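Local coordinates for protein kinase, putative (Bodo saltans, PDB 6TLY) that forms the zinc-binding central domain of the unconventional kinetochore protein KKT2, a probable serine/threonine kinase, and probably serves its localisation to centromeres, at residues G7-M12 / C62-K67; C32-Q37 / Y56-Q61. One frame throughout, in Å; residues are numbered along the deposited sequence.

Contact 1 of 2, residues G7-M12 / C62-K67; sequences GAIQCM and CAESRK. With ZN (zinc ion), chain B; ZN (zinc ion), chain C.
I9 and R66 carry this surface contact, their side chains crossing at about a right angle. I9 CG1 lies over one face of the guanidinium, displaced toward its rim, with R66 NH2 3.6 Å away. R66 NE donates a hydrogen bond to G7 O at 2.7 Å; that oxygen approaches the edge of the guanidinium, 22° out of its plane. On another edge NH1 of R66 reaches E64 O at 2.8 Å, almost in plane, so two carbonyls from different segments fix the rotation of the flat group. The chain gets there through a bend at chi2 (82°), which folds CD out of the extended path. R66 itself has positive phi and closes a Schellman motif: R66 N bonds to A63 O and K67 N to C62 O.

The rest of I9 reaches the helix: the CG2 branch, anti to the backbone N, meets A63 CB at 4.0 Å, and CD1, at the end of the CG1 branch, touches E64 CG at 4.0 Å, the two side chains crossing obliquely. An alanine in place of I9 would probably open a gap between the loop and A63 and leave the guanidinium face without its CG1 cover. The carboxylate of E64 turns to other partners, OE2 bonding to the hydroxyls of Y47 and Y49.

The segments also hold ligands of two different zinc ions, C11 and C62. The loop before strand 18-20 is thus laid against the last turn of helix 60-65; I9 and A63 both pack on Y49 of strand 48-51, and A63 also touches V58 of strand 56-59.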
loop_
_atom_site.group_PDB
_atom_site.type_symbol
_atom_site.label_atom_id
_atom_site.label_comp_id
_atom_site.label_asym_id
_atom_site.label_seq_id
_atom_site.Cartn_x
_atom_site.Cartn_y
_atom_site.Cartn_z
ATOM N N GLY A 7 14.653 -5.475 -2.026
ATOM C CA GLY A 7 13.907 -6.563 -2.692
ATOM C C GLY A 7 12.921 -7.354 -1.832
ATOM O O GLY A 7 12.356 -8.267 -2.404
ATOM N N ALA A 8 12.699 -7.018 -0.544
ATOM C CA ALA A 8 11.764 -7.723 0.395
ATOM C C ALA A 8 10.286 -7.316 0.173
ATOM O O ALA A 8 10.152 -6.338 -0.555
ATOM C CB ALA A 8 12.196 -7.433 1.809
ATOM N N ILE A 9 9.278 -7.976 0.720
ATOM C CA ILE A 9 7.926 -7.438 0.398
ATOM C C ILE A 9 7.678 -6.182 1.238
ATOM O O ILE A 9 7.296 -6.291 2.389
ATOM C CB ILE A 9 6.807 -8.470 0.513
ATOM C CG1 ILE A 9 7.072 -9.655 -0.414
ATOM C CG2 ILE A 9 5.482 -7.804 0.206
ATOM C CD1 ILE A 9 5.954 -10.619 -0.474
ATOM N N GLN A 10 7.769 -5.048 0.576
ATOM C CA GLN A 10 7.719 -3.746 1.243
ATOM C C GLN A 10 6.757 -2.780 0.550
ATOM O O GLN A 10 6.451 -2.942 -0.602
ATOM C CB GLN A 10 9.136 -3.171 1.248
ATOM N N CYS A 11 6.373 -1.742 1.279
ATOM C CA CYS A 11 5.539 -0.664 0.712
ATOM C C CYS A 11 6.437 0.377 0.023
ATOM O O CYS A 11 7.616 0.194 -0.052
ATOM C CB CYS A 11 4.753 0.003 1.825
ATOM S SG CYS A 11 5.852 0.978 2.868
ATOM N N MET A 12 5.858 1.468 -0.460
ATOM C CA MET A 12 6.658 2.484 -1.154
ATOM C C MET A 12 7.616 3.211 -0.218
ATOM O O MET A 12 8.579 3.814 -0.703
ATOM C CB MET A 12 5.770 3.549 -1.837
ATOM C CG MET A 12 4.636 2.983 -2.647
ATOM S SD MET A 12 3.632 4.305 -3.361
ATOM C CE MET A 12 4.539 4.605 -4.852
ATOM N N CYS A 62 1.147 -8.635 -7.401
ATOM C CA CYS A 62 2.078 -7.511 -7.444
ATOM C C CYS A 62 3.103 -7.596 -6.295
ATOM O O CYS A 62 4.302 -7.371 -6.513
ATOM C CB CYS A 62 1.336 -6.176 -7.434
ATOM S SG CYS A 62 0.416 -5.803 -8.949
ATOM N N ALA A 63 2.644 -7.948 -5.086
ATOM C CA ALA A 63 3.519 -7.993 -3.925
ATOM C C ALA A 63 4.675 -9.014 -4.035
ATOM O O ALA A 63 5.842 -8.650 -3.861
ATOM C CB ALA A 63 2.708 -8.229 -2.664
ATOM N N GLU A 64 4.349 -10.243 -4.417
ATOM C CA GLU A 64 5.294 -11.338 -4.512
ATOM C C GLU A 64 6.219 -11.197 -5.724
ATOM O O GLU A 64 7.397 -11.542 -5.614
ATOM C CB GLU A 64 4.538 -12.671 -4.452
ATOM C CG GLU A 64 3.954 -12.875 -3.054
ATOM C CD GLU A 64 2.886 -13.944 -2.920
ATOM O OE1 GLU A 64 2.682 -14.690 -3.901
ATOM O OE2 GLU A 64 2.234 -14.024 -1.852
ATOM N N SER A 65 5.747 -10.584 -6.819
ATOM C CA SER A 65 6.621 -10.332 -7.976
ATOM C C SER A 65 7.437 -9.012 -7.851
ATOM O O SER A 65 8.244 -8.711 -8.728
ATOM C CB SER A 65 5.824 -10.354 -9.276
ATOM O OG SER A 65 5.082 -9.161 -9.468
ATOM N N ARG A 66 7.236 -8.248 -6.763
ATOM C CA ARG A 66 7.909 -6.981 -6.504
ATOM C C ARG A 66 7.590 -5.948 -7.566
ATOM O O ARG A 66 8.469 -5.207 -7.998
ATOM C CB ARG A 66 9.424 -7.150 -6.304
ATOM C CG ARG A 66 9.753 -7.559 -4.895
ATOM C CD ARG A 66 9.590 -9.032 -4.644
ATOM N NE ARG A 66 10.058 -9.414 -3.311
ATOM C CZ ARG A 66 9.792 -10.580 -2.730
ATOM N NH1 ARG A 66 9.027 -11.475 -3.340
ATOM N NH2 ARG A 66 10.274 -10.852 -1.522
ATOM N N LYS A 67 6.330 -5.929 -8.014
ATOM C CA LYS A 67 5.884 -4.947 -8.983
ATOM C C LYS A 67 5.732 -3.627 -8.248
ATOM O O LYS A 67 5.297 -3.599 -7.099
ATOM C CB LYS A 67 4.545 -5.354 -9.606
ATOM C CG LYS A 67 4.711 -6.158 -10.880
ATOM C CD LYS A 67 3.543 -5.927 -11.829
ATOM C CE LYS A 67 3.491 -4.496 -12.316
ATOM N NZ LYS A 67 2.120 -4.118 -12.738
HETATM ZN ZN ZN B . 4.509 1.832 4.739
HETATM ZN ZN ZN C . -1.778 -5.886 -8.216
#

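Contact 2 of 2, residues C32-Q37 / Y56-Q61; sequences CNVCDQ and YDVCNQ. With ZN (zinc ion), chain C.
N33 fits against the backbone of D57 with both its main chain and its carboxamide, the tight part of this buried contact. N33 N donates to D57 O at 2.9 Å, and D57 N returns a bond to N33 OD1 at 3.0 Å, coming from above the carboxamide plane. OD1 also accepts from K87, and ND2 bonds to D31 O and to a water held by D57 OD2; the other carboxylate oxygen of D57 pairs with R50. Next to N33, V34 CG2 packs on Y56 OH at 3.3 Å.

C32 SG, anti to its backbone N (chi1 -180°), binds zinc at 2.4 Å and accepts three N-H groups: C59 N at 3.3 Å, nearly straight (170°), V34 N and C35 N. These bonds would probably draw negative charge off the sulfur. C35 and C59 SG each lie 2.3 Å from the metal, and C62 completes the site.

Beyond C59 the packing thins: the side chains of Q37 and Q61 cross at about a right angle at the rim, Q61 being exposed. A CxxC knuckle with N-H...S bonds, facing a second CxxC pair at the start of a helix, is consistent with a treble-clef zinc site, as in C1 and RING-like domains.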
loop_
_atom_site.group_PDB
_atom_site.type_symbol
_atom_site.label_atom_id
_atom_site.label_comp_id
_atom_site.label_asym_id
_atom_site.label_seq_id
_atom_site.Cartn_x
_atom_site.Cartn_y
_atom_site.Cartn_z
ATOM N N CYS A 32 -6.091 -2.742 -6.354
ATOM C CA CYS A 32 -4.640 -2.841 -6.136
ATOM C C CYS A 32 -3.923 -1.552 -6.423
ATOM O O CYS A 32 -4.140 -0.984 -7.492
ATOM C CB CYS A 32 -4.016 -3.979 -6.936
ATOM S SG CYS A 32 -2.231 -4.133 -6.680
ATOM N N ASN A 33 -3.134 -1.067 -5.462
ATOM C CA ASN A 33 -2.470 0.218 -5.643
ATOM C C ASN A 33 -1.383 0.199 -6.738
ATOM O O ASN A 33 -0.941 1.269 -7.165
ATOM C CB ASN A 33 -1.937 0.718 -4.344
ATOM C CG ASN A 33 -2.971 1.020 -3.275
ATOM O OD1 ASN A 33 -2.614 1.468 -2.200
ATOM N ND2 ASN A 33 -4.278 0.800 -3.528
ATOM N N VAL A 34 -0.985 -0.988 -7.208
ATOM C CA VAL A 34 -0.002 -1.107 -8.289
ATOM C C VAL A 34 -0.685 -1.412 -9.635
ATOM O O VAL A 34 -0.501 -0.664 -10.596
ATOM C CB VAL A 34 1.102 -2.149 -7.974
ATOM C CG1 VAL A 34 2.033 -2.359 -9.180
ATOM C CG2 VAL A 34 1.898 -1.764 -6.734
ATOM N N CYS A 35 -1.480 -2.499 -9.713
ATOM C CA CYS A 35 -2.066 -2.909 -10.995
ATOM C C CYS A 35 -3.523 -2.483 -11.221
ATOM O O CYS A 35 -4.057 -2.807 -12.267
ATOM C CB CYS A 35 -1.916 -4.417 -11.176
ATOM S SG CYS A 35 -3.034 -5.389 -10.132
ATOM N N ASP A 36 -4.194 -1.908 -10.221
ATOM C CA ASP A 36 -5.590 -1.467 -10.291
ATOM C C ASP A 36 -6.634 -2.614 -10.364
ATOM O O ASP A 36 -7.822 -2.333 -10.535
ATOM C CB ASP A 36 -5.803 -0.453 -11.444
ATOM C CG ASP A 36 -7.011 0.433 -11.238
ATOM O OD1 ASP A 36 -7.360 0.698 -10.060
ATOM O OD2 ASP A 36 -7.630 0.845 -12.253
ATOM N N GLN A 37 -6.218 -3.877 -10.208
ATOM C CA GLN A 37 -7.153 -5.014 -10.241
ATOM C C GLN A 37 -8.090 -4.930 -9.012
ATOM O O GLN A 37 -7.626 -4.642 -7.913
ATOM C CB GLN A 37 -6.365 -6.345 -10.280
ATOM C CG GLN A 37 -7.028 -7.593 -9.685
ATOM C CD GLN A 37 -6.069 -8.762 -9.599
ATOM O OE1 GLN A 37 -5.331 -8.929 -8.611
ATOM N NE2 GLN A 37 -6.058 -9.610 -10.627
ATOM N N TYR A 56 -1.491 1.553 2.177
ATOM C CA TYR A 56 -0.993 0.983 0.911
ATOM C C TYR A 56 -1.456 -0.466 0.824
ATOM O O TYR A 56 -1.086 -1.235 1.663
ATOM C CB TYR A 56 0.526 1.064 0.877
ATOM C CG TYR A 56 1.171 0.662 -0.414
ATOM C CD1 TYR A 56 0.972 1.387 -1.569
ATOM C CD2 TYR A 56 2.004 -0.432 -0.476
ATOM C CE1 TYR A 56 1.597 1.049 -2.754
ATOM C CE2 TYR A 56 2.636 -0.785 -1.651
ATOM C CZ TYR A 56 2.426 -0.055 -2.799
ATOM O OH TYR A 56 3.064 -0.409 -3.936
ATOM N N ASP A 57 -2.265 -0.750 -0.185
ATOM C CA ASP A 57 -2.864 -2.065 -0.423
ATOM C C ASP A 57 -2.425 -2.631 -1.743
ATOM O O ASP A 57 -2.580 -1.968 -2.758
ATOM C CB ASP A 57 -4.385 -1.907 -0.530
ATOM C CG ASP A 57 -5.020 -1.475 0.753
ATOM O OD1 ASP A 57 -4.618 -1.994 1.804
ATOM O OD2 ASP A 57 -5.904 -0.581 0.708
ATOM N N VAL A 58 -1.874 -3.808 -1.720
ATOM C CA VAL A 58 -1.448 -4.501 -2.979
ATOM C C VAL A 58 -1.963 -5.984 -3.071
ATOM O O VAL A 58 -2.043 -6.876 -2.079
ATOM C CB VAL A 58 0.085 -4.411 -3.111
ATOM C CG1 VAL A 58 0.802 -5.158 -2.010
ATOM C CG2 VAL A 58 0.589 -4.863 -4.462
ATOM N N CYS A 59 -2.249 -6.416 -4.315
ATOM C CA CYS A 59 -2.683 -7.815 -4.529
ATOM C C CYS A 59 -1.463 -8.758 -4.326
ATOM O O CYS A 59 -0.320 -8.302 -4.372
ATOM C CB CYS A 59 -3.324 -8.000 -5.914
ATOM S SG CYS A 59 -2.155 -8.008 -7.311
ATOM N N ASN A 60 -1.704 -10.072 -4.117
ATOM C CA ASN A 60 -0.600 -10.998 -3.902
ATOM C C ASN A 60 0.330 -11.067 -5.117
ATOM O O ASN A 60 1.531 -11.245 -4.937
ATOM C CB ASN A 60 -1.106 -12.384 -3.542
ATOM C CG ASN A 60 -2.076 -12.946 -4.553
ATOM O OD1 ASN A 60 -3.196 -12.456 -4.715
ATOM N ND2 ASN A 60 -1.668 -14.004 -5.260
ATOM N N GLN A 61 -0.226 -10.926 -6.334
ATOM C CA GLN A 61 0.532 -11.000 -7.590
ATOM C C GLN A 61 1.561 -9.881 -7.675
ATOM O O GLN A 61 2.726 -10.153 -7.955
ATOM C CB GLN A 61 -0.425 -10.943 -8.795
ATOM C CG GLN A 61 -0.616 -12.273 -9.512
ATOM C CD GLN A 61 -1.969 -12.396 -10.199
ATOM O OE1 GLN A 61 -2.739 -11.426 -10.320
ATOM N NE2 GLN A 61 -2.288 -13.601 -10.668
HETATM ZN ZN ZN C . -1.778 -5.886 -8.216
HETATM O O HOH W 1 -6.354 1.216 -1.383
#

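How the contacts relate
The centres of contacts 1 and 2 lie about 10 Å apart, and both use helix 60-65. Along the chain, contact 2 is nested inside the loop that contact 1 closes, since 32-37 and 56-61 fall between 7-12 and the end of the helix. They meet directly: Y56 packs against C11 and M12, and C62 SG touches C35 CB at 3.5 Å. Zinc ligands alternate along the sequence, C11, H15, C51 and C54 holding one ion and C32, C35, C59 and C62 the next, a cross-brace pattern as in RING-type fingers. Loops, three-stranded sheet and short helix are thereby tied into one compact unit.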